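Local coordinates for thioesterase domain-containing protein (Pseudomonas aeruginosa, PDB 1ZKI), which probably hydrolyses acyl-CoA thioesters, as a hotdog-fold thioesterase whose long helix is wrapped by an antiparallel beta sheet, at residues A[32-37]-A[59-64]; A[77-82]-A[125-130]; A[92-97]-A[112-117]. All coordinates share one frame; numbering follows the deposited sequence.

Overall arrangement
The three contacts share one antiparallel hotdog sheet but differ in depth, and their chemistry differs with it. Contact 1 lies near the centre of the chain and is the core case: strand 31-37 meets helix 51-70 through mostly apolar side chains and one threonine. Contact 3 binds strands 93-103 and 107-116 of the same sheet; its valine and cysteine side faces that helix, while its other side carries salt bridges. Contact 2 includes 76-85, one of the two outermost strands within the chain, paired with 119-130, and reaches the second subunit with charged groups. Contacts 1 and 3 adjoin, since Val-34 O accepts from Cys-96 N. Contacts 1 and 2 meet through Asp-59 and Thr-78, whereas the centres of contacts 2 and 3 are about 20 Å apart.

Contact 1: A[32-37]-A[59-64]; sequences AEVRLP and DVTMGL
Ala-32 opens the contact by setting its CB against CB of Leu-64, 3.8 Å away, with Thr-61 O slightly nearer. Its carbonyl oxygen meets the methyl of Thr-61 instead, O to CG2 at 3.4 Å. Glu-33 turns its side chain to the other face of the strand, where OE2 forms a salt bridge with Arg-95, and it is the Glu-33 backbone that comes near Thr-61 CG2. Val-34 points back at the helix. Thr-61 OG1 lodges against its CB, at 3.2 Å, and against its CG2. That CG2 of Val-34, anti to its carbonyl carbon, also reaches Leu-64 CD1 at 3.7 Å, the valine and leucine crossing at about a right angle. Thr-61 OG1, packed against these carbons, is satisfied by a hydrogen bond to Leu-57 O, one turn back along its own helix. The short segments run nearly antiparallel (151°), their axes 7.3 Å apart at closest approach, a spacing consistent with small side chains at Ala-32 and Thr-61. This is the sheet-on-helix core of the hotdog fold: strand 31-37 lies between strands 23-27 and 93-103, and Thr-61 extends the packing to Cys-96 and Ala-98 of the latter.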
ATOM      1  N   ALA A  32     -12.101   6.766  -5.789  1.00 12.30           N
ATOM      2  CA  ALA A  32     -13.293   7.096  -5.021  1.00 12.20           C
ATOM      3  C   ALA A  32     -12.928   7.723  -3.693  1.00 12.23           C
ATOM      4  O   ALA A  32     -11.834   7.490  -3.175  1.00 12.57           O
ATOM      5  CB  ALA A  32     -14.150   5.841  -4.802  1.00 12.23           C
ATOM      6  N   GLU A  33     -13.840   8.528  -3.158  1.00 11.62           N
ATOM      7  CA  GLU A  33     -13.676   9.097  -1.830  1.00 12.53           C
ATOM      8  C   GLU A  33     -14.953   8.861  -1.044  1.00 11.85           C
ATOM      9  O   GLU A  33     -16.054   9.068  -1.559  1.00 10.79           O
ATOM     10  CB  GLU A  33     -13.361  10.602  -1.873  1.00 11.94           C
ATOM     11  CG  GLU A  33     -13.193  11.206  -0.458  1.00 13.90           C
ATOM     12  CD  GLU A  33     -12.683  12.643  -0.442  1.00 16.51           C
ATOM     13  OE1 GLU A  33     -12.230  13.147  -1.498  1.00 19.33           O
ATOM     14  OE2 GLU A  33     -12.739  13.273   0.643  1.00 18.56           O
ATOM     15  N   VAL A  34     -14.780   8.443   0.207  1.00 11.46           N
ATOM     16  CA  VAL A  34     -15.892   8.191   1.130  1.00 11.26           C
ATOM     17  C   VAL A  34     -15.574   8.865   2.471  1.00 11.50           C
ATOM     18  O   VAL A  34     -14.409   8.871   2.889  1.00 11.52           O
ATOM     19  CB  VAL A  34     -16.096   6.647   1.302  1.00 11.38           C
ATOM     20  CG1 VAL A  34     -17.154   6.331   2.330  1.00 13.07           C
ATOM     21  CG2 VAL A  34     -16.432   5.985  -0.049  1.00 10.71           C
ATOM     22  N   ARG A  35     -16.584   9.432   3.136  1.00 11.48           N
ATOM     23  CA  ARG A  35     -16.374  10.064   4.447  1.00 11.62           C
ATOM     24  C   ARG A  35     -17.034   9.229   5.530  1.00 12.35           C
ATOM     25  O   ARG A  35     -17.994   8.495   5.257  1.00 11.81           O
ATOM     26  CB  ARG A  35     -16.909  11.509   4.475  1.00 12.38           C
ATOM     27  CG  ARG A  35     -18.394  11.631   4.329  1.00 11.70           C
ATOM     28  CD  ARG A  35     -18.870  13.104   4.331  1.00 12.60           C
ATOM     29  NE  ARG A  35     -18.835  13.730   5.663  1.00 12.81           N
ATOM     30  CZ  ARG A  35     -19.807  13.659   6.571  1.00 13.07           C
ATOM     31  NH1 ARG A  35     -19.668  14.271   7.748  1.00 12.30           N
ATOM     32  NH2 ARG A  35     -20.926  12.963   6.327  1.00 14.84           N
ATOM     33  N   LEU A  36     -16.518   9.355   6.751  1.00 11.77           N
ATOM     34  CA  LEU A  36     -17.040   8.646   7.918  1.00 12.40           C
ATOM     35  C   LEU A  36     -16.946   9.567   9.125  1.00 12.62           C
ATOM     36  O   LEU A  36     -15.847   9.792   9.636  1.00 12.19           O
ATOM     37  CB  LEU A  36     -16.278   7.337   8.184  1.00 12.59           C
ATOM     38  CG  LEU A  36     -16.675   6.553   9.459  1.00 12.50           C
ATOM     39  CD1 LEU A  36     -18.196   6.299   9.510  1.00 13.04           C
ATOM     40  CD2 LEU A  36     -15.876   5.218   9.557  1.00 13.15           C
ATOM     41  N   PRO A  37     -18.093  10.110   9.571  1.00 12.95           N
ATOM     42  CA  PRO A  37     -18.097  10.912  10.795  1.00 13.44           C
ATOM     43  C   PRO A  37     -18.032  10.023  12.032  1.00 14.08           C
ATOM     44  O   PRO A  37     -18.642   8.932  12.053  1.00 13.82           O
ATOM     45  CB  PRO A  37     -19.443  11.649  10.733  1.00 13.89           C
ATOM     46  CG  PRO A  37     -20.331  10.770   9.905  1.00 13.91           C
ATOM     47  CD  PRO A  37     -19.418  10.049   8.921  1.00 12.73           C
ATOM     48  N   ASP A  59     -12.556  -0.735   2.867  1.00 13.60           N
ATOM     49  CA  ASP A  59     -13.080  -1.769   1.959  1.00 14.11           C
ATOM     50  C   ASP A  59     -14.174  -1.190   1.039  1.00 13.88           C
ATOM     51  O   ASP A  59     -14.197  -1.442  -0.183  1.00 14.15           O
ATOM     52  CB  ASP A  59     -13.607  -2.958   2.768  1.00 14.52           C
ATOM     53  CG  ASP A  59     -14.184  -4.045   1.880  1.00 19.49           C
ATOM     54  OD1 ASP A  59     -13.438  -4.629   1.063  1.00 22.47           O
ATOM     55  OD2 ASP A  59     -15.396  -4.269   1.956  1.00 26.56           O
ATOM     56  N   VAL A  60     -15.073  -0.394   1.614  1.00 12.70           N
ATOM     57  CA  VAL A  60     -16.137   0.218   0.825  1.00 12.43           C
ATOM     58  C   VAL A  60     -15.590   1.184  -0.228  1.00 11.85           C
ATOM     59  O   VAL A  60     -16.025   1.154  -1.379  1.00 12.17           O
ATOM     60  CB  VAL A  60     -17.197   0.875   1.723  1.00 12.51           C
ATOM     61  CG1 VAL A  60     -18.144   1.762   0.912  1.00 14.55           C
ATOM     62  CG2 VAL A  60     -17.991  -0.241   2.491  1.00 13.01           C
ATOM     63  N   THR A  61     -14.656   2.040   0.175  1.00 10.99           N
ATOM     64  CA  THR A  61     -14.042   2.996  -0.755  1.00 10.75           C
ATOM     65  C   THR A  61     -13.309   2.270  -1.894  1.00 10.72           C
ATOM     66  O   THR A  61     -13.412   2.656  -3.052  1.00 10.18           O
ATOM     67  CB  THR A  61     -13.064   3.950  -0.029  1.00 11.09           C
ATOM     68  OG1 THR A  61     -13.704   4.477   1.141  1.00 10.76           O
ATOM     69  CG2 THR A  61     -12.693   5.122  -0.951  1.00 10.71           C
HETATM   70  N   MSE A  62     -12.559   1.224  -1.548  1.00 11.37           N
HETATM   71  CA  MSE A  62     -11.882   0.410  -2.562  1.00 13.22           C
HETATM   72  C   MSE A  62     -12.876  -0.232  -3.535  1.00 11.64           C
HETATM   73  O   MSE A  62     -12.637  -0.233  -4.728  1.00 11.90           O
HETATM   74  CB  MSE A  62     -11.010  -0.654  -1.900  1.00 11.62           C
HETATM   75  CG  MSE A  62      -9.790  -0.095  -1.208  1.00 11.03           C
HETATM   76 SE   MSE A  62      -8.912  -1.675  -0.348  1.00 23.81          SE
HETATM   77  CE  MSE A  62      -7.148  -0.894  -0.097  1.00 15.59           C
ATOM     78  N   GLY A  63     -13.999  -0.753  -3.029  1.00 11.72           N
ATOM     79  CA  GLY A  63     -15.031  -1.329  -3.900  1.00 11.59           C
ATOM     80  C   GLY A  63     -15.586  -0.315  -4.896  1.00 11.89           C
ATOM     81  O   GLY A  63     -15.809  -0.633  -6.071  1.00 12.28           O
ATOM     82  N   LEU A  64     -15.814   0.905  -4.411  1.00 11.25           N
ATOM     83  CA  LEU A  64     -16.331   1.992  -5.237  1.00 11.09           C
ATOM     84  C   LEU A  64     -15.308   2.438  -6.284  1.00 11.39           C
ATOM     85  O   LEU A  64     -15.663   2.739  -7.422  1.00 11.04           O
ATOM     86  CB  LEU A  64     -16.767   3.155  -4.342  1.00 11.67           C
ATOM     87  CG  LEU A  64     -18.087   2.945  -3.577  1.00 12.12           C
ATOM     88  CD1 LEU A  64     -18.366   4.183  -2.696  1.00 13.22           C
ATOM     89  CD2 LEU A  64     -19.252   2.681  -4.536  1.00 13.42           C
TER

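Contact 2: A[77-82]-A[125-130]; sequences VTLECK and QGTFAQ
Glu-80 and Thr-127 meet at a classic beta bulge, where Leu-79 and Glu-80 together face Thr-127 and the antiparallel register shifts by one. Both backbone nitrogens donate to Thr-127 O, Leu-79 N from 2.8 Å and Glu-80 N from 3.3 Å. The glutamate side chain leaves the strand at CB with CG between the backbone N and the carbonyl carbon (chi1 63°), and CG comes to 3.7 Å from Thr-127 OG1. A second bend (chi2 84°) places CD 3.5 Å from the same OG1. At the tip, OE2 accepts a very short hydrogen bond from Thr-127 OG1, modelled at 2.5 Å, on its anti lone pair. Toward the other end, the Phe-128 ring takes Thr-78 CA over one face in a CH-pi contact, 4.0 Å from CA to centroid, and Ala-129 CB lies 3.8 Å from Leu-79 CG. Phe-128 also packs on Met-62 and Cys-66 of helix 51-70. The same carboxylate oxygen of Glu-80 forms a salt bridge with Lys-82 of the second subunit, and Thr-127 OG1 bonds Asn-84 there. A carboxylate oxygen with a hydroxyl and an ammonium partner is probably kept ionised, and it ties the bulge of this outer strand to the dimer interface.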
ATOM      1  N   VAL A  77     -15.431  -8.260  -6.268  1.00 18.06           N
ATOM      2  CA  VAL A  77     -15.517  -8.573  -4.840  1.00 17.33           C
ATOM      3  C   VAL A  77     -14.110  -8.628  -4.254  1.00 16.49           C
ATOM      4  O   VAL A  77     -13.154  -8.979  -4.959  1.00 15.23           O
ATOM      5  CB  VAL A  77     -16.247  -9.920  -4.572  1.00 17.29           C
ATOM      6  CG1 VAL A  77     -17.704  -9.845  -5.063  1.00 18.82           C
ATOM      7  CG2 VAL A  77     -15.520 -11.088  -5.236  1.00 17.15           C
ATOM      8  N   THR A  78     -13.991  -8.265  -2.982  1.00 16.39           N
ATOM      9  CA  THR A  78     -12.699  -8.291  -2.310  1.00 15.91           C
ATOM     10  C   THR A  78     -12.173  -9.726  -2.177  1.00 15.10           C
ATOM     11  O   THR A  78     -12.879 -10.610  -1.639  1.00 14.92           O
ATOM     12  CB  THR A  78     -12.795  -7.672  -0.904  1.00 16.78           C
ATOM     13  OG1 THR A  78     -13.605  -6.483  -0.945  1.00 20.19           O
ATOM     14  CG2 THR A  78     -11.405  -7.343  -0.366  1.00 18.18           C
ATOM     15  N   LEU A  79     -10.965  -9.984  -2.684  1.00 13.00           N
ATOM     16  CA  LEU A  79     -10.281 -11.240  -2.384  1.00 12.70           C
ATOM     17  C   LEU A  79      -9.541 -11.131  -1.045  1.00 11.62           C
ATOM     18  O   LEU A  79      -9.581 -12.054  -0.226  1.00 11.87           O
ATOM     19  CB  LEU A  79      -9.265 -11.630  -3.466  1.00 13.17           C
ATOM     20  CG  LEU A  79      -9.743 -12.191  -4.801  1.00 15.39           C
ATOM     21  CD1 LEU A  79      -8.529 -12.416  -5.673  1.00 17.48           C
ATOM     22  CD2 LEU A  79     -10.523 -13.499  -4.581  1.00 15.47           C
ATOM     23  N   GLU A  80      -8.826 -10.024  -0.855  1.00 10.79           N
ATOM     24  CA  GLU A  80      -8.018  -9.840   0.356  1.00 10.53           C
ATOM     25  C   GLU A  80      -7.691  -8.372   0.520  1.00 10.86           C
ATOM     26  O   GLU A  80      -7.755  -7.620  -0.437  1.00 10.81           O
ATOM     27  CB  GLU A  80      -6.708 -10.662   0.282  1.00 11.23           C
ATOM     28  CG  GLU A  80      -5.738 -10.258  -0.850  1.00 11.02           C
ATOM     29  CD  GLU A  80      -4.831  -9.075  -0.470  1.00 13.41           C
ATOM     30  OE1 GLU A  80      -4.453  -8.955   0.715  1.00 12.10           O
ATOM     31  OE2 GLU A  80      -4.505  -8.249  -1.365  1.00 12.89           O
ATOM     32  N   CYS A  81      -7.317  -7.981   1.727  1.00 12.28           N
ATOM     33  CA  CYS A  81      -6.897  -6.601   1.989  1.00 11.61           C
ATOM     34  C   CYS A  81      -5.973  -6.587   3.183  1.00 11.97           C
ATOM     35  O   CYS A  81      -6.096  -7.436   4.075  1.00 12.38           O
ATOM     36  CB  CYS A  81      -8.119  -5.721   2.270  1.00 12.32           C
ATOM     37  SG  CYS A  81      -7.724  -3.966   2.266  1.00 17.21           S
ATOM     38  N   LYS A  82      -5.082  -5.599   3.218  1.00 10.59           N
ATOM     39  CA  LYS A  82      -4.122  -5.431   4.303  1.00 11.27           C
ATOM     40  C   LYS A  82      -4.141  -3.968   4.675  1.00 11.05           C
ATOM     41  O   LYS A  82      -4.078  -3.123   3.797  1.00 11.63           O
ATOM     42  CB  LYS A  82      -2.724  -5.821   3.818  1.00 11.87           C
ATOM     43  CG  LYS A  82      -1.597  -5.688   4.868  1.00 11.50           C
ATOM     44  CD  LYS A  82      -0.778  -4.410   4.681  1.00 12.83           C
ATOM     45  CE  LYS A  82       0.613  -4.567   5.318  1.00 13.36           C
ATOM     46  NZ  LYS A  82       0.571  -4.454   6.781  1.00 13.76           N
ATOM     47  N   GLN A 125      -3.873  -1.778   1.143  1.00 10.36           N
ATOM     48  CA  GLN A 125      -3.716  -2.288  -0.211  1.00 11.20           C
ATOM     49  C   GLN A 125      -4.481  -3.586  -0.259  1.00 11.48           C
ATOM     50  O   GLN A 125      -4.400  -4.376   0.681  1.00 11.46           O
ATOM     51  CB  GLN A 125      -2.229  -2.556  -0.462  1.00 10.84           C
ATOM     52  CG  GLN A 125      -1.859  -2.984  -1.857  1.00 12.10           C
ATOM     53  CD  GLN A 125      -0.354  -3.202  -1.994  1.00 13.17           C
ATOM     54  OE1 GLN A 125       0.097  -4.287  -2.390  1.00 15.29           O
ATOM     55  NE2 GLN A 125       0.428  -2.185  -1.631  1.00 15.08           N
ATOM     56  N   GLY A 126      -5.231  -3.799  -1.333  1.00 10.26           N
ATOM     57  CA  GLY A 126      -6.033  -5.031  -1.473  1.00 11.18           C
ATOM     58  C   GLY A 126      -6.185  -5.479  -2.910  1.00 11.45           C
ATOM     59  O   GLY A 126      -5.776  -4.770  -3.855  1.00 11.07           O
ATOM     60  N   THR A 127      -6.801  -6.645  -3.072  1.00 10.73           N
ATOM     61  CA  THR A 127      -6.924  -7.286  -4.367  1.00 11.38           C
ATOM     62  C   THR A 127      -8.384  -7.643  -4.506  1.00 11.78           C
ATOM     63  O   THR A 127      -8.988  -8.207  -3.583  1.00 11.66           O
ATOM     64  CB  THR A 127      -6.070  -8.556  -4.440  1.00 11.18           C
ATOM     65  OG1 THR A 127      -4.778  -8.293  -3.882  1.00 12.18           O
ATOM     66  CG2 THR A 127      -5.919  -9.062  -5.911  1.00 11.66           C
ATOM     67  N   PHE A 128      -8.943  -7.311  -5.664  1.00 12.69           N
ATOM     68  CA  PHE A 128     -10.338  -7.615  -5.987  1.00 14.35           C
ATOM     69  C   PHE A 128     -10.393  -8.600  -7.143  1.00 15.07           C
ATOM     70  O   PHE A 128      -9.506  -8.617  -8.012  1.00 14.05           O
ATOM     71  CB  PHE A 128     -11.072  -6.309  -6.340  1.00 15.25           C
ATOM     72  CG  PHE A 128     -11.502  -5.511  -5.141  1.00 16.66           C
ATOM     73  CD1 PHE A 128     -12.849  -5.394  -4.827  1.00 18.94           C
ATOM     74  CD2 PHE A 128     -10.571  -4.901  -4.310  1.00 17.86           C
ATOM     75  CE1 PHE A 128     -13.268  -4.667  -3.717  1.00 19.18           C
ATOM     76  CE2 PHE A 128     -10.970  -4.177  -3.175  1.00 19.15           C
ATOM     77  CZ  PHE A 128     -12.323  -4.056  -2.878  1.00 18.79           C
ATOM     78  N   ALA A 129     -11.430  -9.439  -7.163  1.00 16.11           N
ATOM     79  CA  ALA A 129     -11.616 -10.366  -8.269  1.00 17.70           C
ATOM     80  C   ALA A 129     -12.648  -9.726  -9.191  1.00 19.23           C
ATOM     81  O   ALA A 129     -13.699  -9.261  -8.731  1.00 18.67           O
ATOM     82  CB  ALA A 129     -12.087 -11.713  -7.765  1.00 18.43           C
ATOM     83  N   GLN A 130     -12.302  -9.627 -10.472  1.00 20.40           N
ATOM     84  CA  GLN A 130     -13.207  -9.090 -11.485  1.00 22.68           C
ATOM     85  C   GLN A 130     -14.251 -10.152 -11.808  1.00 23.59           C
ATOM     86  O   GLN A 130     -13.903 -11.247 -12.260  1.00 23.43           O
ATOM     87  CB  GLN A 130     -12.425  -8.691 -12.749  1.00 22.78           C
ATOM     88  CG  GLN A 130     -13.282  -8.089 -13.866  1.00 24.62           C
ATOM     89  CD  GLN A 130     -13.881  -6.753 -13.472  1.00 26.43           C
ATOM     90  OE1 GLN A 130     -13.157  -5.778 -13.282  1.00 25.10           O
ATOM     91  NE2 GLN A 130     -15.213  -6.704 -13.342  1.00 26.96           N
TER

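Contact 3: A[92-97]-A[112-117]; sequences GEVRCV and AEVRQG
Val-94 and Val-114 cross obliquely on the helix-facing side of a beta hairpin, strands 93-103 and 107-116 of the hotdog sheet. This is the tightly packed half. Val-94 CB stands 3.6 Å from Val-114 CG1, and the other methyl of Val-114, CG2, lies 4.0 Å from Cys-96 CB. With its sulfur anti to the backbone N (chi1 180°), Cys-96 sets SG against Ala-112 CB at 3.9 Å. From helix 51-70, Leu-57 packs on Val-94 and Cys-96, and Met-58 on Ala-112. Beneath this row the backbones are joined by paired hydrogen bonds, Arg-95 with Arg-115 and Val-97 with Glu-113. The opposite face, partly exposed, is mainly polar, with Val-97 among its residues, and its ionic pairing runs along each strand rather than across the hairpin. Both NE and NH2 of Arg-95 hold a single oxygen, OE2 of Glu-93, which lies close to the guanidinium plane; Arg-35 adds a further salt bridge to that oxygen. On the partner strand Arg-115 NE meets Glu-113 OE1 at 2.9 Å, from above the carboxylate plane. Near the strand end the extended chain of Gln-116 reaches back across the pair. Its NE2, also bonded to Asp-91 O, donates to Glu-93 O at 3.0 Å, coming from 54° above the plane of that carbonyl.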
ATOM      1  N   GLY A  92     -14.649  14.122  15.084  1.00 16.84           N
ATOM      2  CA  GLY A  92     -14.718  14.728  13.760  1.00 16.24           C
ATOM      3  C   GLY A  92     -14.977  13.655  12.721  1.00 16.25           C
ATOM      4  O   GLY A  92     -15.653  12.663  13.006  1.00 17.61           O
ATOM      5  N   GLU A  93     -14.447  13.834  11.522  1.00 14.01           N
ATOM      6  CA  GLU A  93     -14.642  12.826  10.491  1.00 12.75           C
ATOM      7  C   GLU A  93     -13.340  12.462   9.799  1.00 12.67           C
ATOM      8  O   GLU A  93     -12.364  13.222   9.828  1.00 11.84           O
ATOM      9  CB  GLU A  93     -15.665  13.291   9.451  1.00 13.47           C
ATOM     10  CG  GLU A  93     -15.156  14.388   8.528  1.00 13.38           C
ATOM     11  CD  GLU A  93     -16.250  14.906   7.603  1.00 12.86           C
ATOM     12  OE1 GLU A  93     -17.144  15.627   8.116  1.00 12.06           O
ATOM     13  OE2 GLU A  93     -16.196  14.601   6.379  1.00 14.10           O
ATOM     14  N   VAL A  94     -13.361  11.310   9.145  1.00 12.37           N
ATOM     15  CA  VAL A  94     -12.231  10.904   8.314  1.00 11.67           C
ATOM     16  C   VAL A  94     -12.669  10.759   6.863  1.00 12.17           C
ATOM     17  O   VAL A  94     -13.859  10.536   6.577  1.00 12.23           O
ATOM     18  CB  VAL A  94     -11.560   9.594   8.822  1.00 12.09           C
ATOM     19  CG1 VAL A  94     -10.936   9.802  10.219  1.00 12.11           C
ATOM     20  CG2 VAL A  94     -12.566   8.424   8.840  1.00 12.08           C
ATOM     21  N   ARG A  95     -11.700  10.893   5.960  1.00 11.89           N
ATOM     22  CA  ARG A  95     -11.921  10.701   4.535  1.00 11.79           C
ATOM     23  C   ARG A  95     -11.027   9.580   4.075  1.00 12.09           C
ATOM     24  O   ARG A  95      -9.864   9.537   4.442  1.00 11.29           O
ATOM     25  CB  ARG A  95     -11.579  11.985   3.759  1.00 12.02           C
ATOM     26  CG  ARG A  95     -12.411  13.202   4.149  1.00 14.80           C
ATOM     27  CD  ARG A  95     -13.831  12.998   3.697  1.00 14.56           C
ATOM     28  NE  ARG A  95     -14.745  14.087   4.038  1.00 13.90           N
ATOM     29  CZ  ARG A  95     -15.251  14.936   3.157  1.00 13.80           C
ATOM     30  NH1 ARG A  95     -14.895  14.867   1.871  1.00 14.40           N
ATOM     31  NH2 ARG A  95     -16.122  15.852   3.564  1.00 13.94           N
ATOM     32  N   CYS A  96     -11.592   8.675   3.287  1.00 11.03           N
ATOM     33  CA  CYS A  96     -10.810   7.639   2.625  1.00 11.07           C
ATOM     34  C   CYS A  96     -10.808   7.907   1.132  1.00 11.33           C
ATOM     35  O   CYS A  96     -11.868   8.146   0.531  1.00 10.79           O
ATOM     36  CB  CYS A  96     -11.390   6.270   2.919  1.00 11.23           C
ATOM     37  SG  CYS A  96     -10.451   4.931   2.099  1.00 13.66           S
ATOM     38  N   VAL A  97      -9.616   7.898   0.538  1.00 11.56           N
ATOM     39  CA  VAL A  97      -9.483   7.951  -0.918  1.00 11.50           C
ATOM     40  C   VAL A  97      -8.819   6.653  -1.375  1.00 11.99           C
ATOM     41  O   VAL A  97      -7.750   6.284  -0.860  1.00 12.05           O
ATOM     42  CB  VAL A  97      -8.653   9.170  -1.376  1.00 11.61           C
ATOM     43  CG1 VAL A  97      -8.475   9.152  -2.900  1.00 13.16           C
ATOM     44  CG2 VAL A  97      -9.331  10.463  -0.908  1.00 12.21           C
ATOM     45  N   ALA A 112      -5.446   2.495  -0.679  1.00 12.21           N
ATOM     46  CA  ALA A 112      -6.309   3.510  -0.068  1.00 12.74           C
ATOM     47  C   ALA A 112      -5.621   4.142   1.120  1.00 13.12           C
ATOM     48  O   ALA A 112      -4.747   3.527   1.735  1.00 13.87           O
ATOM     49  CB  ALA A 112      -7.667   2.921   0.336  1.00 12.53           C
ATOM     50  N   GLU A 113      -5.975   5.389   1.411  1.00 13.42           N
ATOM     51  CA  GLU A 113      -5.493   6.056   2.606  1.00 15.20           C
ATOM     52  C   GLU A 113      -6.676   6.702   3.306  1.00 13.71           C
ATOM     53  O   GLU A 113      -7.647   7.117   2.653  1.00 13.55           O
ATOM     54  CB  GLU A 113      -4.412   7.106   2.293  1.00 15.00           C
ATOM     55  CG  GLU A 113      -4.876   8.220   1.403  1.00 19.25           C
ATOM     56  CD  GLU A 113      -3.876   9.379   1.330  1.00 21.56           C
ATOM     57  OE1 GLU A 113      -4.283  10.473   0.885  1.00 30.30           O
ATOM     58  OE2 GLU A 113      -2.708   9.202   1.740  1.00 28.82           O
ATOM     59  N   VAL A 114      -6.618   6.721   4.628  1.00 11.88           N
ATOM     60  CA  VAL A 114      -7.615   7.404   5.441  1.00 12.13           C
ATOM     61  C   VAL A 114      -6.906   8.565   6.108  1.00 11.77           C
ATOM     62  O   VAL A 114      -5.811   8.392   6.664  1.00 11.61           O
ATOM     63  CB  VAL A 114      -8.203   6.473   6.517  1.00 12.32           C
ATOM     64  CG1 VAL A 114      -9.242   7.221   7.382  1.00 13.41           C
ATOM     65  CG2 VAL A 114      -8.822   5.221   5.852  1.00 12.31           C
ATOM     66  N   ARG A 115      -7.525   9.738   6.043  1.00 11.90           N
ATOM     67  CA  ARG A 115      -6.931  10.943   6.612  1.00 12.72           C
ATOM     68  C   ARG A 115      -7.956  11.737   7.399  1.00 12.24           C
ATOM     69  O   ARG A 115      -9.162  11.628   7.178  1.00 11.40           O
ATOM     70  CB  ARG A 115      -6.371  11.846   5.507  1.00 12.77           C
ATOM     71  CG  ARG A 115      -5.148  11.293   4.806  1.00 15.18           C
ATOM     72  CD  ARG A 115      -4.531  12.336   3.852  1.00 16.74           C
ATOM     73  NE  ARG A 115      -3.297  11.785   3.319  1.00 25.52           N
ATOM     74  CZ  ARG A 115      -2.110  11.915   3.894  1.00 26.15           C
ATOM     75  NH1 ARG A 115      -1.976  12.622   5.009  1.00 29.80           N
ATOM     76  NH2 ARG A 115      -1.056  11.339   3.347  1.00 30.28           N
ATOM     77  N   GLN A 116      -7.457  12.576   8.295  1.00 11.91           N
ATOM     78  CA  GLN A 116      -8.252  13.679   8.822  1.00 13.09           C
ATOM     79  C   GLN A 116      -7.390  14.920   8.576  1.00 13.18           C
ATOM     80  O   GLN A 116      -6.427  15.177   9.306  1.00 13.63           O
ATOM     81  CB  GLN A 116      -8.548  13.469  10.306  1.00 12.77           C
ATOM     82  CG  GLN A 116      -9.484  14.507  10.895  1.00 15.44           C
ATOM     83  CD  GLN A 116      -9.852  14.172  12.324  1.00 18.78           C
ATOM     84  OE1 GLN A 116      -9.042  14.349  13.233  1.00 22.67           O
ATOM     85  NE2 GLN A 116     -11.072  13.706  12.535  1.00 17.21           N
ATOM     86  N   GLY A 117      -7.701  15.663   7.520  1.00 13.76           N
ATOM     87  CA  GLY A 117      -6.826  16.753   7.077  1.00 15.79           C
ATOM     88  C   GLY A 117      -5.417  16.260   6.786  1.00 16.42           C
ATOM     89  O   GLY A 117      -5.232  15.311   6.019  1.00 18.11           O
TER